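PDB 7DSZ: Amuc_1102 from Akkermansia muciniphila, which is of unconfirmed function but adopts an immunoglobulin-like fold related to archaeal type IV pilus proteins, so it probably takes part in a pilus-like assembly. Local coordinates for residues V98-V103 and P194-R198; F76-I80 and Y110-Y114; R20-L26 and F54-V60. Residues are numbered along the deposited sequence.

Interaction 1: residues V98-V103 and P194-R198; sequences VKYVNV and PEIMR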
loop_
_atom_site.group_PDB
_atom_site.type_symbol
_atom_site.label_atom_id
_atom_site.label_comp_id
_atom_site.label_asym_id
_atom_site.label_seq_id
_atom_site.Cartn_x
_atom_site.Cartn_y
_atom_site.Cartn_z
ATOM N N VAL C 98 0.795 11.251 -10.183
ATOM C CA VAL C 98 -0.367 10.398 -9.943
ATOM C C VAL C 98 -0.877 9.941 -11.300
ATOM O O VAL C 98 -1.284 10.773 -12.121
ATOM C CB VAL C 98 -1.471 11.134 -9.164
ATOM C CG1 VAL C 98 -2.636 10.200 -8.851
ATOM C CG2 VAL C 98 -0.915 11.741 -7.870
ATOM N N LYS C 99 -0.857 8.629 -11.549
ATOM C CA LYS C 99 -1.378 8.088 -12.802
ATOM C C LYS C 99 -2.783 7.569 -12.531
ATOM O O LYS C 99 -2.962 6.638 -11.742
ATOM C CB LYS C 99 -0.481 6.980 -13.354
ATOM C CG LYS C 99 -0.946 6.455 -14.719
ATOM C CD LYS C 99 0.018 5.404 -15.266
ATOM C CE LYS C 99 -0.491 4.803 -16.576
ATOM N NZ LYS C 99 0.397 5.103 -17.751
ATOM N N TYR C 100 -3.773 8.196 -13.153
ATOM C CA TYR C 100 -5.159 7.767 -13.034
ATOM C C TYR C 100 -5.467 6.817 -14.172
ATOM O O TYR C 100 -4.958 6.993 -15.276
ATOM C CB TYR C 100 -6.106 8.968 -13.095
ATOM C CG TYR C 100 -6.025 9.826 -11.881
ATOM C CD1 TYR C 100 -6.612 9.421 -10.686
ATOM C CD2 TYR C 100 -5.328 11.028 -11.910
ATOM C CE1 TYR C 100 -6.535 10.214 -9.556
ATOM C CE2 TYR C 100 -5.252 11.828 -10.783
ATOM C CZ TYR C 100 -5.848 11.412 -9.620
ATOM O OH TYR C 100 -5.772 12.194 -8.496
ATOM N N VAL C 101 -6.297 5.807 -13.903
ATOM C CA VAL C 101 -6.694 4.865 -14.941
ATOM C C VAL C 101 -8.209 4.869 -15.054
ATOM O O VAL C 101 -8.924 5.204 -14.104
ATOM C CB VAL C 101 -6.166 3.436 -14.677
ATOM C CG1 VAL C 101 -4.654 3.392 -14.876
ATOM C CG2 VAL C 101 -6.538 2.994 -13.269
ATOM N N ASN C 102 -8.691 4.525 -16.250
ATOM C CA ASN C 102 -10.120 4.549 -16.563
ATOM C C ASN C 102 -10.702 5.934 -16.297
ATOM O O ASN C 102 -11.550 6.118 -15.428
ATOM C CB ASN C 102 -10.896 3.505 -15.744
ATOM C CG ASN C 102 -10.448 2.093 -16.001
ATOM O OD1 ASN C 102 -10.021 1.736 -17.102
ATOM N ND2 ASN C 102 -10.528 1.266 -14.960
ATOM N N VAL C 103 -10.214 6.924 -17.030
ATOM C CA VAL C 103 -10.642 8.303 -16.839
ATOM C C VAL C 103 -11.847 8.529 -17.746
ATOM O O VAL C 103 -11.726 8.343 -18.974
ATOM C CB VAL C 103 -9.511 9.297 -17.133
ATOM C CG1 VAL C 103 -9.980 10.711 -16.841
ATOM C CG2 VAL C 103 -8.294 8.970 -16.253
ATOM N N PRO C 194 -10.942 9.560 -10.234
ATOM C CA PRO C 194 -10.694 8.289 -10.925
ATOM C C PRO C 194 -9.852 7.349 -10.069
ATOM O O PRO C 194 -9.247 7.725 -9.059
ATOM C CB PRO C 194 -9.937 8.697 -12.197
ATOM C CG PRO C 194 -10.005 10.219 -12.252
ATOM C CD PRO C 194 -10.167 10.663 -10.831
ATOM N N GLU C 195 -9.822 6.092 -10.510
ATOM C CA GLU C 195 -8.946 5.086 -9.920
ATOM C C GLU C 195 -7.482 5.472 -10.105
ATOM O O GLU C 195 -7.095 6.009 -11.145
ATOM C CB GLU C 195 -9.224 3.732 -10.586
ATOM C CG GLU C 195 -8.359 2.576 -10.107
ATOM C CD GLU C 195 -8.673 1.270 -10.840
ATOM O OE1 GLU C 195 -9.627 1.245 -11.645
ATOM O OE2 GLU C 195 -7.972 0.275 -10.579
ATOM N N ILE C 196 -6.652 5.167 -9.107
ATOM C CA ILE C 196 -5.209 5.428 -9.179
ATOM C C ILE C 196 -4.470 4.150 -9.528
ATOM O O ILE C 196 -4.666 3.120 -8.876
ATOM C CB ILE C 196 -4.680 5.988 -7.851
ATOM C CG1 ILE C 196 -5.375 7.313 -7.529
ATOM C CG2 ILE C 196 -3.129 6.099 -7.893
ATOM C CD1 ILE C 196 -5.096 7.816 -6.114
ATOM N N MET C 197 -3.569 4.228 -10.506
ATOM C CA MET C 197 -2.745 3.075 -10.843
ATOM C C MET C 197 -1.741 2.800 -9.720
ATOM O O MET C 197 -1.018 3.703 -9.288
ATOM C CB MET C 197 -2.012 3.307 -12.161
ATOM C CG MET C 197 -1.173 2.119 -12.560
ATOM S SD MET C 197 -2.231 0.853 -13.282
ATOM C CE MET C 197 -1.872 1.167 -15.016
ATOM N N ARG C 198 -1.732 1.558 -9.233
ATOM C CA ARG C 198 -0.864 1.139 -8.131
ATOM C C ARG C 198 0.594 1.071 -8.594
ATOM O O ARG C 198 0.872 0.988 -9.793
ATOM C CB ARG C 198 -1.302 -0.231 -7.591
ATOM C CG ARG C 198 -2.657 -0.266 -6.868
ATOM C CD ARG C 198 -2.557 0.032 -5.367
ATOM N NE ARG C 198 -3.877 0.336 -4.816
ATOM C CZ ARG C 198 -4.131 0.563 -3.528
ATOM N NH1 ARG C 198 -3.155 0.508 -2.633
ATOM N NH2 ARG C 198 -5.367 0.850 -3.131
HETATM O O HOH W 1 0.026 6.571 -9.695
HETATM O O HOH W 2 -11.510 5.547 -12.713
#
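Two backbone hydrogen bonds tie the segments: M197 N to K99 O at 2.8 Å and V101 N to E195 O at 2.9 Å. They bracket Y100 and I196, an antiparallel non-hydrogen-bonded pair with CA atoms 4.5 Å apart. A short, weakly bonded strand at 195-196, near the end of the modelled chain, thus joins strand 91-104 of the immunoglobulin-like fold. One water accepts from K99 N and donates to M197 O. Another accepts from E195 N and donates to N102 O, where the chain turns a corner. The polar end of E195 bonds to S116 of the second subunit, and N102 to S119 there, at a subunit interface. Y100 OH bonds to S112 N of strand 109-115. Y100 and I196 share one face of the sheet. The Y100 ring packs on I196 and P194, with CE1 3.7 Å from I196 CG1 and CD1 3.7 Å from P194 CB. M197 points its CA-to-CB bond toward the partner strand and places CE 3.6 Å from V101 CG1.

Interaction 2: residues F76-I80 and Y110-Y114; sequences FKFYI and YASVY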
loop_
_atom_site.group_PDB
_atom_site.type_symbol
_atom_site.label_atom_id
_atom_site.label_comp_id
_atom_site.label_asym_id
_atom_site.label_seq_id
_atom_site.Cartn_x
_atom_site.Cartn_y
_atom_site.Cartn_z
ATOM N N PHE C 76 -0.985 12.947 -13.896
ATOM C CA PHE C 76 -0.993 14.274 -13.295
ATOM C C PHE C 76 0.320 14.476 -12.558
ATOM O O PHE C 76 0.675 13.665 -11.705
ATOM C CB PHE C 76 -2.153 14.426 -12.307
ATOM C CG PHE C 76 -3.459 14.766 -12.954
ATOM C CD1 PHE C 76 -4.072 13.869 -13.819
ATOM C CD2 PHE C 76 -4.075 15.981 -12.698
ATOM C CE1 PHE C 76 -5.289 14.178 -14.418
ATOM C CE2 PHE C 76 -5.297 16.301 -13.302
ATOM C CZ PHE C 76 -5.896 15.386 -14.173
ATOM N N LYS C 77 1.022 15.564 -12.864
ATOM C CA LYS C 77 2.241 15.921 -12.148
ATOM C C LYS C 77 1.947 17.152 -11.305
ATOM O O LYS C 77 1.518 18.184 -11.834
ATOM C CB LYS C 77 3.393 16.167 -13.122
ATOM C CG LYS C 77 3.771 14.927 -13.897
ATOM C CD LYS C 77 4.848 15.213 -14.951
ATOM C CE LYS C 77 5.404 13.901 -15.532
ATOM N NZ LYS C 77 6.428 14.165 -16.592
ATOM N N PHE C 78 2.118 17.020 -9.990
ATOM C CA PHE C 78 1.866 18.103 -9.054
ATOM C C PHE C 78 3.186 18.709 -8.595
ATOM O O PHE C 78 4.116 17.977 -8.255
ATOM C CB PHE C 78 1.111 17.604 -7.825
ATOM C CG PHE C 78 -0.278 17.100 -8.116
ATOM C CD1 PHE C 78 -0.460 15.801 -8.575
ATOM C CD2 PHE C 78 -1.382 17.906 -7.912
ATOM C CE1 PHE C 78 -1.735 15.313 -8.825
ATOM C CE2 PHE C 78 -2.670 17.437 -8.160
ATOM C CZ PHE C 78 -2.844 16.138 -8.609
ATOM N N TYR C 79 3.241 20.041 -8.556
ATOM C CA TYR C 79 4.398 20.789 -8.073
ATOM C C TYR C 79 3.914 21.763 -7.018
ATOM O O TYR C 79 3.047 22.601 -7.299
ATOM C CB TYR C 79 5.088 21.569 -9.200
ATOM C CG TYR C 79 5.472 20.730 -10.392
ATOM C CD1 TYR C 79 4.573 20.534 -11.435
ATOM C CD2 TYR C 79 6.731 20.156 -10.490
ATOM C CE1 TYR C 79 4.911 19.780 -12.536
ATOM C CE2 TYR C 79 7.082 19.393 -11.593
ATOM C CZ TYR C 79 6.160 19.210 -12.613
ATOM O OH TYR C 79 6.481 18.457 -13.723
ATOM N N ILE C 80 4.487 21.680 -5.822
ATOM C CA ILE C 80 4.107 22.545 -4.718
ATOM C C ILE C 80 5.379 23.116 -4.105
ATOM O O ILE C 80 6.327 22.377 -3.822
ATOM C CB ILE C 80 3.263 21.790 -3.671
ATOM C CG1 ILE C 80 1.892 21.436 -4.274
ATOM C CG2 ILE C 80 3.101 22.629 -2.402
ATOM C CD1 ILE C 80 1.137 20.317 -3.556
ATOM N N TYR C 110 -12.191 14.914 -10.340
ATOM C CA TYR C 110 -11.176 15.602 -9.556
ATOM C C TYR C 110 -9.890 14.795 -9.527
ATOM O O TYR C 110 -9.913 13.563 -9.561
ATOM C CB TYR C 110 -11.603 15.802 -8.096
ATOM C CG TYR C 110 -12.276 17.114 -7.790
ATOM C CD1 TYR C 110 -11.528 18.217 -7.379
ATOM C CD2 TYR C 110 -13.664 17.238 -7.866
ATOM C CE1 TYR C 110 -12.141 19.431 -7.080
ATOM C CE2 TYR C 110 -14.288 18.452 -7.572
ATOM C CZ TYR C 110 -13.519 19.531 -7.167
ATOM O OH TYR C 110 -14.114 20.732 -6.844
ATOM N N ALA C 111 -8.770 15.510 -9.416
ATOM C CA ALA C 111 -7.481 14.927 -9.053
ATOM C C ALA C 111 -7.035 15.518 -7.714
ATOM O O ALA C 111 -7.486 16.595 -7.310
ATOM C CB ALA C 111 -6.429 15.183 -10.140
ATOM N N SER C 112 -6.149 14.814 -7.006
ATOM C CA SER C 112 -5.747 15.322 -5.700
ATOM C C SER C 112 -4.369 14.796 -5.304
ATOM O O SER C 112 -3.883 13.791 -5.833
ATOM C CB SER C 112 -6.777 14.957 -4.614
ATOM O OG SER C 112 -6.878 13.544 -4.447
ATOM N N VAL C 113 -3.740 15.525 -4.378
ATOM C CA VAL C 113 -2.533 15.071 -3.685
ATOM C C VAL C 113 -2.583 15.638 -2.282
ATOM O O VAL C 113 -3.335 16.570 -1.991
ATOM C CB VAL C 113 -1.198 15.492 -4.350
ATOM C CG1 VAL C 113 -0.889 14.603 -5.524
ATOM C CG2 VAL C 113 -1.227 16.969 -4.724
ATOM N N TYR C 114 -1.781 15.053 -1.382
ATOM C CA TYR C 114 -1.932 15.324 0.042
ATOM C C TYR C 114 -0.583 15.527 0.718
ATOM O O TYR C 114 0.419 14.930 0.326
ATOM C CB TYR C 114 -2.657 14.164 0.769
ATOM C CG TYR C 114 -3.991 13.821 0.116
ATOM C CD1 TYR C 114 -4.036 13.132 -1.090
ATOM C CD2 TYR C 114 -5.196 14.218 0.698
ATOM C CE1 TYR C 114 -5.232 12.857 -1.714
ATOM C CE2 TYR C 114 -6.420 13.925 0.086
ATOM C CZ TYR C 114 -6.423 13.243 -1.127
ATOM O OH TYR C 114 -7.625 12.944 -1.766
#
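This contact is the face-to-face packing of two sheets, as in an immunoglobulin-like beta sandwich. The axes of strands 76-80 and 110-114 approach to 8.7 Å and cross at -45°. That spacing is too wide for backbone pairing, so side chains fill the gap. The alternation of the strands decides which ones. F76, F78 and I80 point toward the other strand, as do A111 and V113. K77, Y110, S112 and Y114 point away.

The three inward residues of 76-80 all take chi1 near m. F76 has chi1 -82° and chi2 65°, and its ring offers a face to A111. A111 CB lies 3.8 Å from the F76 ring centroid, a CH-pi contact. F78 has chi1 -65° and chi2 83°. V113, with chi1 -79°, sets its CG1 over the F78 ring face, 3.5 Å from the centroid. This is a second CH-pi contact, and F78 CD1 comes within 3.3 Å of V113 CG1. The edge of the F78 ring meets A111, F78 CZ lying 4.0 Å from A111 CB. I80 has chi2 near t, and its CD1 reaches V113 CG2 at 4.3 Å. On the far side of strand 110-114, S112 in the p rotamer and Y114 in m bring OG and OH to 2.8 Å, a hydrogen bond.

Strand 70-83 lies between strands 91-104 and 134-143 in its sheet. V139 touches F76 and F78, while V98 touches V113. Strand 109-115 is an outer strand of the opposing sheet, next to strand 50-63.

Interaction 3: residues R20-L26 and F54-V60; sequences RVSLEKL and FEIPFKV
Segments 20-26 and 54-60 are antiparallel neighbours in one sheet of an immunoglobulin-like sandwich. Strands 20-23 and 54-60 run at 154°, with axes 4.7 Å apart at closest. Both backbones are extended. R20 starts the first segment, its O 3.4 Å from V60 CA. V21 (chi1 t) forms a non-hydrogen-bonded pair with V60, CA atoms 4.6 Å apart. V21 CG1 lies 4.0 Å from F58 CD2. S22 and K59 are the hydrogen-bonded pair: S22 N to K59 O is 2.8 Å, and K59 N to S22 O is 3.1 Å. L23 (m, t) pairs with F58 (chi1 p) without hydrogen bonds, and L23 CD2 is 3.7 Å from F58 CB. V21, L23, F58 and V60 share one face; S22 and K59 take the other.

E24 (phi/psi -97/-145) interrupts the regular strand; pairing resumes where S27 bonds to E55. E24 N still bonds to P57 O at 3.0 Å. P57 has no amide hydrogen to return a bond. K25 points away. L26 (t, p) turns its end back, with CD1 3.8 Å from F54 CB and 3.7 Å from I56 CB. L26 CA lies 3.4 Å from E55 O.

Strand 50-63 is the middle strand of its three-stranded sheet, with 109-115 on its other side. The inner face meets the opposing sheet: V21 touches L74, L23 touches F76 and V141, and I56 touches V139.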
loop_
_atom_site.group_PDB
_atom_site.type_symbol
_atom_site.label_atom_id
_atom_site.label_comp_id
_atom_site.label_asym_id
_atom_site.label_seq_id
_atom_site.Cartn_x
_atom_site.Cartn_y
_atom_site.Cartn_z
ATOM N N ARG C 20 -8.127 16.156 -24.751
ATOM C CA ARG C 20 -8.025 17.493 -24.190
ATOM C C ARG C 20 -8.594 17.508 -22.781
ATOM O O ARG C 20 -9.665 16.944 -22.521
ATOM C CB ARG C 20 -8.758 18.515 -25.051
ATOM C CG ARG C 20 -8.109 18.684 -26.420
ATOM C CD ARG C 20 -6.725 19.309 -26.282
ATOM N NE ARG C 20 -6.028 19.437 -27.561
ATOM C CZ ARG C 20 -5.161 18.552 -28.046
ATOM N NH1 ARG C 20 -4.856 17.446 -27.371
ATOM N NH2 ARG C 20 -4.585 18.778 -29.218
ATOM N N VAL C 21 -7.875 18.165 -21.880
ATOM C CA VAL C 21 -8.225 18.213 -20.467
ATOM C C VAL C 21 -8.463 19.666 -20.080
ATOM O O VAL C 21 -7.588 20.520 -20.264
ATOM C CB VAL C 21 -7.121 17.587 -19.598
ATOM C CG1 VAL C 21 -7.473 17.716 -18.131
ATOM C CG2 VAL C 21 -6.941 16.120 -19.974
ATOM N N SER C 22 -9.654 19.955 -19.574
ATOM C CA SER C 22 -9.989 21.279 -19.072
ATOM C C SER C 22 -9.756 21.287 -17.565
ATOM O O SER C 22 -10.497 20.645 -16.819
ATOM C CB SER C 22 -11.436 21.638 -19.396
ATOM O OG SER C 22 -11.762 22.901 -18.848
ATOM N N LEU C 23 -8.727 22.006 -17.120
ATOM C CA LEU C 23 -8.417 22.133 -15.696
ATOM C C LEU C 23 -9.058 23.377 -15.103
ATOM O O LEU C 23 -9.144 24.415 -15.757
ATOM C CB LEU C 23 -6.905 22.216 -15.472
ATOM C CG LEU C 23 -6.052 21.021 -15.868
ATOM C CD1 LEU C 23 -4.577 21.389 -15.726
ATOM C CD2 LEU C 23 -6.390 19.816 -14.973
ATOM N N GLU C 24 -9.500 23.269 -13.853
ATOM C CA GLU C 24 -9.809 24.458 -13.079
ATOM C C GLU C 24 -8.577 24.756 -12.229
ATOM O O GLU C 24 -7.460 24.561 -12.701
ATOM C CB GLU C 24 -11.087 24.265 -12.258
ATOM C CG GLU C 24 -12.308 23.839 -13.120
ATOM C CD GLU C 24 -12.629 24.822 -14.249
ATOM O OE1 GLU C 24 -12.436 26.043 -14.056
ATOM O OE2 GLU C 24 -13.074 24.369 -15.333
ATOM N N LYS C 25 -8.735 25.253 -11.016
ATOM C CA LYS C 25 -7.569 25.607 -10.216
ATOM C C LYS C 25 -7.323 24.560 -9.137
ATOM O O LYS C 25 -8.261 23.946 -8.627
ATOM C CB LYS C 25 -7.751 26.978 -9.565
ATOM C CG LYS C 25 -8.001 28.101 -10.574
ATOM C CD LYS C 25 -8.066 29.439 -9.858
ATOM C CE LYS C 25 -8.179 30.594 -10.831
ATOM N NZ LYS C 25 -8.175 31.878 -10.067
ATOM N N LEU C 26 -6.050 24.379 -8.783
ATOM C CA LEU C 26 -5.700 23.611 -7.587
ATOM C C LEU C 26 -6.033 24.427 -6.343
ATOM O O LEU C 26 -5.543 25.552 -6.184
ATOM C CB LEU C 26 -4.212 23.256 -7.593
ATOM C CG LEU C 26 -3.800 22.220 -6.548
ATOM C CD1 LEU C 26 -4.388 20.827 -6.849
ATOM C CD2 LEU C 26 -2.293 22.146 -6.465
ATOM N N PHE C 54 -4.973 18.833 -1.541
ATOM C CA PHE C 54 -4.927 19.693 -2.717
ATOM C C PHE C 54 -5.850 19.095 -3.766
ATOM O O PHE C 54 -5.655 17.950 -4.169
ATOM C CB PHE C 54 -3.504 19.808 -3.270
ATOM C CG PHE C 54 -2.528 20.482 -2.338
ATOM C CD1 PHE C 54 -2.325 21.860 -2.405
ATOM C CD2 PHE C 54 -1.789 19.744 -1.427
ATOM C CE1 PHE C 54 -1.397 22.492 -1.544
ATOM C CE2 PHE C 54 -0.883 20.357 -0.569
ATOM C CZ PHE C 54 -0.683 21.737 -0.638
ATOM N N GLU C 55 -6.848 19.862 -4.211
ATOM C CA GLU C 55 -7.887 19.356 -5.108
ATOM C C GLU C 55 -7.895 20.178 -6.382
ATOM O O GLU C 55 -7.881 21.408 -6.310
ATOM C CB GLU C 55 -9.264 19.467 -4.451
ATOM C CG GLU C 55 -9.412 18.666 -3.166
ATOM C CD GLU C 55 -9.869 17.269 -3.469
ATOM O OE1 GLU C 55 -10.809 17.129 -4.296
ATOM O OE2 GLU C 55 -9.286 16.313 -2.912
ATOM N N ILE C 56 -7.951 19.526 -7.546
ATOM C CA ILE C 56 -8.133 20.229 -8.807
ATOM C C ILE C 56 -9.258 19.603 -9.624
ATOM O O ILE C 56 -9.186 18.420 -9.978
ATOM C CB ILE C 56 -6.835 20.327 -9.636
ATOM C CG1 ILE C 56 -7.068 21.161 -10.903
ATOM C CG2 ILE C 56 -6.215 18.956 -9.956
ATOM C CD1 ILE C 56 -5.745 21.727 -11.480
ATOM N N PRO C 57 -10.329 20.337 -9.913
ATOM C CA PRO C 57 -11.372 19.816 -10.796
ATOM C C PRO C 57 -10.881 19.740 -12.226
ATOM O O PRO C 57 -10.096 20.577 -12.673
ATOM C CB PRO C 57 -12.499 20.857 -10.694
ATOM C CG PRO C 57 -12.123 21.795 -9.604
ATOM C CD PRO C 57 -10.602 21.713 -9.472
ATOM N N PHE C 58 -11.377 18.740 -12.954
ATOM C CA PHE C 58 -11.059 18.670 -14.375
ATOM C C PHE C 58 -12.120 17.878 -15.123
ATOM O O PHE C 58 -12.914 17.147 -14.531
ATOM C CB PHE C 58 -9.664 18.080 -14.616
ATOM C CG PHE C 58 -9.557 16.590 -14.396
ATOM C CD1 PHE C 58 -9.282 16.077 -13.141
ATOM C CD2 PHE C 58 -9.650 15.717 -15.461
ATOM C CE1 PHE C 58 -9.126 14.711 -12.954
ATOM C CE2 PHE C 58 -9.495 14.351 -15.284
ATOM C CZ PHE C 58 -9.243 13.842 -14.027
ATOM N N LYS C 59 -12.130 18.062 -16.449
ATOM C CA LYS C 59 -13.009 17.325 -17.346
ATOM C C LYS C 59 -12.212 16.990 -18.601
ATOM O O LYS C 59 -11.363 17.779 -19.025
ATOM C CB LYS C 59 -14.273 18.140 -17.697
ATOM C CG LYS C 59 -15.199 17.437 -18.681
ATOM C CD LYS C 59 -16.374 18.338 -19.066
ATOM C CE LYS C 59 -17.538 18.131 -18.133
ATOM N NZ LYS C 59 -18.803 18.740 -18.676
ATOM N N VAL C 60 -12.466 15.815 -19.173
ATOM C CA VAL C 60 -11.751 15.315 -20.345
ATOM C C VAL C 60 -12.687 15.317 -21.545
ATOM O O VAL C 60 -13.862 14.964 -21.420
ATOM C CB VAL C 60 -11.218 13.887 -20.115
ATOM C CG1 VAL C 60 -10.354 13.433 -21.292
ATOM C CG2 VAL C 60 -10.455 13.809 -18.806
#

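Overall arrangement
The three contacts sample two kinds of strand packing. Interactions 1 and 3 are antiparallel pairings within different sheets, while interaction 2 joins the two sheets mainly through apolar side chains. The centre of interaction 2 lies about 1 Å from the centre of the chain, and the contact is almost entirely apolar across the gap. Interaction 3 is partly buried, with charged residues on its outer side. Interaction 1 is buried too, but partly by the second subunit, and it uses waters. Interaction 2 links the others. V98 O bonds to F76 N, while F54 N and I56 N bond to V113 O and A111 O. Interactions 1 and 3 meet where V103 and P194 pack on F58.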